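Local coordinates for protein metallocarboxypeptidase (Trypanosoma cruzi, PDB 3DWC) that probably removes single amino acids from the C-terminal ends of peptides, with broad specificity except for proline, as an M32-family metallocarboxypeptidase, at residues Met220-Gly230 with Val265-Gln276. Residues are numbered along the deposited sequence; the frame is centred on the assembly and turned at random.
With CO (cobalt (II) ion), chain Q; GLY (glycine), chain O.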
loop_
_atom_site.group_PDB
_atom_site.type_symbol
_atom_site.label_atom_id
_atom_site.label_comp_id
_atom_site.label_asym_id
_atom_site.label_seq_id
_atom_site.Cartn_x
_atom_site.Cartn_y
_atom_site.Cartn_z
ATOM N N MET B 220 8.250 5.112 20.712
ATOM C CA MET B 220 7.922 3.821 20.199
ATOM C C MET B 220 9.038 2.796 20.561
ATOM O O MET B 220 8.724 1.651 20.900
ATOM C CB MET B 220 7.709 3.895 18.697
ATOM C CG MET B 220 6.475 4.715 18.340
ATOM S SD MET B 220 6.224 4.913 16.599
ATOM C CE MET B 220 5.621 3.284 16.105
ATOM N N ASP B 221 10.314 3.206 20.527
ATOM C CA ASP B 221 11.417 2.351 21.033
ATOM C C ASP B 221 11.334 2.028 22.539
ATOM O O ASP B 221 11.625 0.900 22.983
ATOM C CB ASP B 221 12.785 2.994 20.753
ATOM C CG ASP B 221 13.173 2.954 19.275
ATOM O OD1 ASP B 221 12.580 2.172 18.480
ATOM O OD2 ASP B 221 14.112 3.704 18.912
ATOM N N VAL B 222 10.932 3.019 23.337
ATOM C CA VAL B 222 10.695 2.819 24.766
ATOM C C VAL B 222 9.624 1.745 24.959
ATOM O O VAL B 222 9.749 0.919 25.834
ATOM C CB VAL B 222 10.313 4.155 25.482
ATOM C CG1 VAL B 222 9.817 3.927 26.908
ATOM C CG2 VAL B 222 11.499 5.160 25.422
ATOM N N TRP B 223 8.580 1.736 24.115
ATOM C CA TRP B 223 7.569 0.662 24.189
ATOM C C TRP B 223 7.957 -0.653 23.471
ATOM O O TRP B 223 7.143 -1.568 23.328
ATOM C CB TRP B 223 6.204 1.167 23.688
ATOM C CG TRP B 223 5.311 1.536 24.805
ATOM C CD1 TRP B 223 4.319 0.784 25.332
ATOM C CD2 TRP B 223 5.258 2.797 25.477
ATOM N NE1 TRP B 223 3.669 1.476 26.324
ATOM C CE2 TRP B 223 4.231 2.718 26.430
ATOM C CE3 TRP B 223 5.977 3.987 25.360
ATOM C CZ2 TRP B 223 3.943 3.740 27.274
ATOM C CZ3 TRP B 223 5.684 5.000 26.219
ATOM C CH2 TRP B 223 4.669 4.882 27.152
ATOM N N LYS B 224 9.189 -0.703 22.983
ATOM C CA LYS B 224 9.750 -1.847 22.266
ATOM C C LYS B 224 8.924 -2.223 21.050
ATOM O O LYS B 224 8.827 -3.373 20.680
ATOM C CB LYS B 224 10.008 -2.991 23.239
ATOM C CG LYS B 224 10.696 -2.467 24.483
ATOM C CD LYS B 224 11.219 -3.525 25.349
ATOM C CE LYS B 224 11.667 -2.936 26.709
ATOM N NZ LYS B 224 12.948 -2.054 26.694
ATOM N N PHE B 225 8.347 -1.216 20.388
ATOM C CA PHE B 225 7.788 -1.417 19.045
ATOM C C PHE B 225 8.825 -2.101 18.104
ATOM O O PHE B 225 10.008 -1.717 17.964
ATOM C CB PHE B 225 7.250 -0.095 18.485
ATOM C CG PHE B 225 6.467 -0.224 17.193
ATOM C CD1 PHE B 225 5.095 -0.339 17.196
ATOM C CD2 PHE B 225 7.099 -0.124 15.976
ATOM C CE1 PHE B 225 4.408 -0.415 16.016
ATOM C CE2 PHE B 225 6.423 -0.226 14.814
ATOM C CZ PHE B 225 5.079 -0.368 14.815
ATOM N N ASP B 226 8.386 -3.179 17.481
ATOM C CA ASP B 226 9.229 -3.828 16.493
ATOM C C ASP B 226 9.132 -3.109 15.125
ATOM O O ASP B 226 8.149 -3.251 14.414
ATOM C CB ASP B 226 8.805 -5.282 16.358
ATOM C CG ASP B 226 9.701 -6.074 15.406
ATOM O OD1 ASP B 226 10.733 -5.545 14.913
ATOM O OD2 ASP B 226 9.331 -7.234 15.169
ATOM N N PHE B 227 10.133 -2.311 14.785
ATOM C CA PHE B 227 10.133 -1.562 13.516
ATOM C C PHE B 227 10.472 -2.418 12.294
ATOM O O PHE B 227 10.363 -1.975 11.176
ATOM C CB PHE B 227 11.092 -0.394 13.602
ATOM C CG PHE B 227 10.492 0.843 14.298
ATOM C CD1 PHE B 227 10.852 1.186 15.581
ATOM C CD2 PHE B 227 9.565 1.607 13.649
ATOM C CE1 PHE B 227 10.320 2.300 16.190
ATOM C CE2 PHE B 227 9.041 2.725 14.226
ATOM C CZ PHE B 227 9.416 3.070 15.504
ATOM N N ASP B 228 10.893 -3.656 12.509
ATOM C CA ASP B 228 11.026 -4.586 11.403
ATOM C C ASP B 228 9.697 -5.285 11.103
ATOM O O ASP B 228 9.634 -6.126 10.206
ATOM C CB ASP B 228 12.107 -5.619 11.710
ATOM C CG ASP B 228 13.505 -5.034 11.588
ATOM O OD1 ASP B 228 14.328 -5.366 12.414
ATOM O OD2 ASP B 228 13.777 -4.239 10.680
ATOM N N GLY B 229 8.662 -4.942 11.863
ATOM C CA GLY B 229 7.340 -5.493 11.680
ATOM C C GLY B 229 6.250 -4.439 11.799
ATOM O O GLY B 229 5.138 -4.728 12.208
ATOM N N GLY B 230 6.561 -3.215 11.411
ATOM C CA GLY B 230 5.612 -2.128 11.495
ATOM C C GLY B 230 6.214 -0.799 11.087
ATOM O O GLY B 230 7.402 -0.731 10.753
ATOM N N VAL B 265 0.629 9.117 19.568
ATOM C CA VAL B 265 1.498 8.005 19.194
ATOM C C VAL B 265 1.613 6.947 20.286
ATOM O O VAL B 265 1.605 5.763 19.999
ATOM C CB VAL B 265 2.881 8.513 18.786
ATOM C CG1 VAL B 265 3.949 7.425 18.815
ATOM C CG2 VAL B 265 2.765 9.144 17.402
ATOM N N ILE B 266 1.679 7.377 21.530
ATOM C CA ILE B 266 1.741 6.455 22.674
ATOM C C ILE B 266 0.454 5.584 22.696
ATOM O O ILE B 266 0.493 4.375 22.808
ATOM C CB ILE B 266 1.989 7.229 24.013
ATOM C CG1 ILE B 266 3.434 7.721 24.077
ATOM C CG2 ILE B 266 1.703 6.295 25.261
ATOM C CD1 ILE B 266 3.777 8.693 25.231
ATOM N N HIS B 267 -0.680 6.224 22.565
ATOM C CA HIS B 267 -1.975 5.538 22.446
ATOM C C HIS B 267 -1.974 4.457 21.335
ATOM O O HIS B 267 -2.331 3.305 21.550
ATOM C CB HIS B 267 -3.055 6.614 22.163
ATOM C CG HIS B 267 -4.444 6.074 22.159
ATOM N ND1 HIS B 267 -5.297 6.214 23.234
ATOM C CD2 HIS B 267 -5.120 5.361 21.228
ATOM C CE1 HIS B 267 -6.435 5.585 22.973
ATOM N NE2 HIS B 267 -6.350 5.060 21.761
ATOM N N GLU B 268 -1.573 4.836 20.123
ATOM C CA GLU B 268 -1.576 3.902 19.017
ATOM C C GLU B 268 -0.528 2.832 19.174
ATOM O O GLU B 268 -0.744 1.715 18.790
ATOM C CB GLU B 268 -1.368 4.640 17.706
ATOM C CG GLU B 268 -2.406 5.670 17.423
ATOM C CD GLU B 268 -3.834 5.138 17.410
ATOM O OE1 GLU B 268 -4.048 3.974 17.009
ATOM O OE2 GLU B 268 -4.769 5.918 17.772
ATOM N N THR B 269 0.598 3.171 19.763
ATOM C CA THR B 269 1.598 2.177 20.080
ATOM C C THR B 269 1.019 1.160 21.057
ATOM O O THR B 269 1.300 -0.021 20.950
ATOM C CB THR B 269 2.898 2.833 20.572
ATOM O OG1 THR B 269 3.390 3.658 19.542
ATOM C CG2 THR B 269 4.026 1.788 20.950
ATOM N N GLY B 270 0.173 1.589 21.985
ATOM C CA GLY B 270 -0.439 0.618 22.906
ATOM C C GLY B 270 -1.319 -0.396 22.164
ATOM O O GLY B 270 -1.297 -1.558 22.495
ATOM N N HIS B 271 -2.130 0.077 21.207
ATOM C CA HIS B 271 -2.880 -0.793 20.274
ATOM C C HIS B 271 -1.915 -1.733 19.506
ATOM O O HIS B 271 -2.115 -2.960 19.464
ATOM C CB HIS B 271 -3.674 0.035 19.245
ATOM C CG HIS B 271 -4.921 0.692 19.764
ATOM N ND1 HIS B 271 -5.965 -0.001 20.332
ATOM C CD2 HIS B 271 -5.337 1.978 19.694
ATOM C CE1 HIS B 271 -6.930 0.840 20.672
ATOM N NE2 HIS B 271 -6.578 2.044 20.282
ATOM N N ALA B 272 -0.839 -1.151 18.942
ATOM C CA ALA B 272 0.144 -1.881 18.145
ATOM C C ALA B 272 0.767 -3.040 18.877
ATOM O O ALA B 272 1.002 -4.112 18.282
ATOM C CB ALA B 272 1.258 -0.929 17.654
ATOM N N LYS B 273 1.074 -2.837 20.149
ATOM C CA LYS B 273 1.738 -3.902 20.927
ATOM C C LYS B 273 0.814 -5.093 21.046
ATOM O O LYS B 273 1.254 -6.243 21.025
ATOM C CB LYS B 273 2.111 -3.402 22.323
ATOM C CG LYS B 273 3.249 -2.312 22.364
ATOM C CD LYS B 273 4.603 -2.832 21.839
ATOM C CE LYS B 273 5.237 -3.881 22.803
ATOM N NZ LYS B 273 6.524 -4.408 22.267
ATOM N N TYR B 274 -0.477 -4.839 21.161
ATOM C CA TYR B 274 -1.447 -5.924 21.192
ATOM C C TYR B 274 -1.426 -6.687 19.861
ATOM O O TYR B 274 -1.229 -7.928 19.838
ATOM C CB TYR B 274 -2.832 -5.378 21.531
ATOM C CG TYR B 274 -3.938 -6.348 21.911
ATOM C CD1 TYR B 274 -3.729 -7.711 22.093
ATOM C CD2 TYR B 274 -5.202 -5.868 22.131
ATOM C CE1 TYR B 274 -4.830 -8.574 22.494
ATOM C CE2 TYR B 274 -6.281 -6.705 22.489
ATOM C CZ TYR B 274 -6.069 -8.051 22.682
ATOM O OH TYR B 274 -7.125 -8.835 23.063
ATOM N N GLU B 275 -1.573 -5.940 18.762
ATOM C CA GLU B 275 -1.553 -6.516 17.416
ATOM C C GLU B 275 -0.254 -7.292 17.114
ATOM O O GLU B 275 -0.323 -8.420 16.581
ATOM C CB GLU B 275 -1.837 -5.430 16.364
ATOM C CG GLU B 275 -3.265 -4.847 16.463
ATOM C CD GLU B 275 -4.336 -5.881 16.101
ATOM O OE1 GLU B 275 -5.434 -5.915 16.703
ATOM O OE2 GLU B 275 -4.069 -6.691 15.208
ATOM N N GLN B 276 0.916 -6.754 17.506
ATOM C CA GLN B 276 2.201 -7.368 17.167
ATOM C C GLN B 276 2.475 -8.614 17.964
ATOM O O GLN B 276 3.357 -9.410 17.588
ATOM C CB GLN B 276 3.398 -6.402 17.421
ATOM C CG GLN B 276 3.473 -5.231 16.454
ATOM C CD GLN B 276 4.823 -4.544 16.464
ATOM O OE1 GLN B 276 5.494 -4.403 17.531
ATOM N NE2 GLN B 276 5.279 -4.166 15.258
HETATM CO CO CO Q . -7.774 3.861 20.549
HETATM N N GLY O . 12.683 -2.657 29.686
HETATM C CA GLY O . 13.843 -3.572 29.500
HETATM C C GLY O . 13.548 -5.055 29.622
HETATM O O GLY O . 13.585 -5.796 28.622
HETATM O O HOH W 1 -7.157 4.983 18.690
HETATM O O HOH W 2 -9.036 5.129 20.750
HETATM O O HOH W 3 -9.445 3.328 19.255
#
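The CG2 methyl of Thr269 wedges between the Trp223 and Phe225 side chains, 3.6 Å from Trp223 CB, while Ile266 CG2 lies over one face of the indole, 4.2 Å from the centroid of its six-membered ring, a CH-pi contact. The side chain of Met220 crosses that of Val265 at about a right angle, Met220 CG 3.7 Å from Val265 CG1. The Phe225 ring is a bump with both faces occupied: Met220 CE sits over the centre of one, Gln276 NE2 lies nearer the rim of the other, and Ala272 CB meets its edge at 3.6 Å from Phe225 CE1. The amide of Gln276, its chain extended beyond CG (chi2 -164°), grips the backbone of Asp226 at both ends. Gln276 OE1 takes the N-H of Asp226 N on a lone pair at 3.1 Å, and Gln276 NE2 gives to Asp226 O at 3.1 Å, with a weak bond to Gly229 O besides. Lys273 curls over the Schellman motif that ends helix 209-222, and its NZ gives a weak hydrogen bond to Lys224 O. On the far side of helix 259-276, His267 and His271 of the HExxH motif bind cobalt together with Glu298 of helix 294-309. Strand 246-251 packs on Met220, Thr269 and Ala272, and helix 456-467 on Trp223 and Lys273.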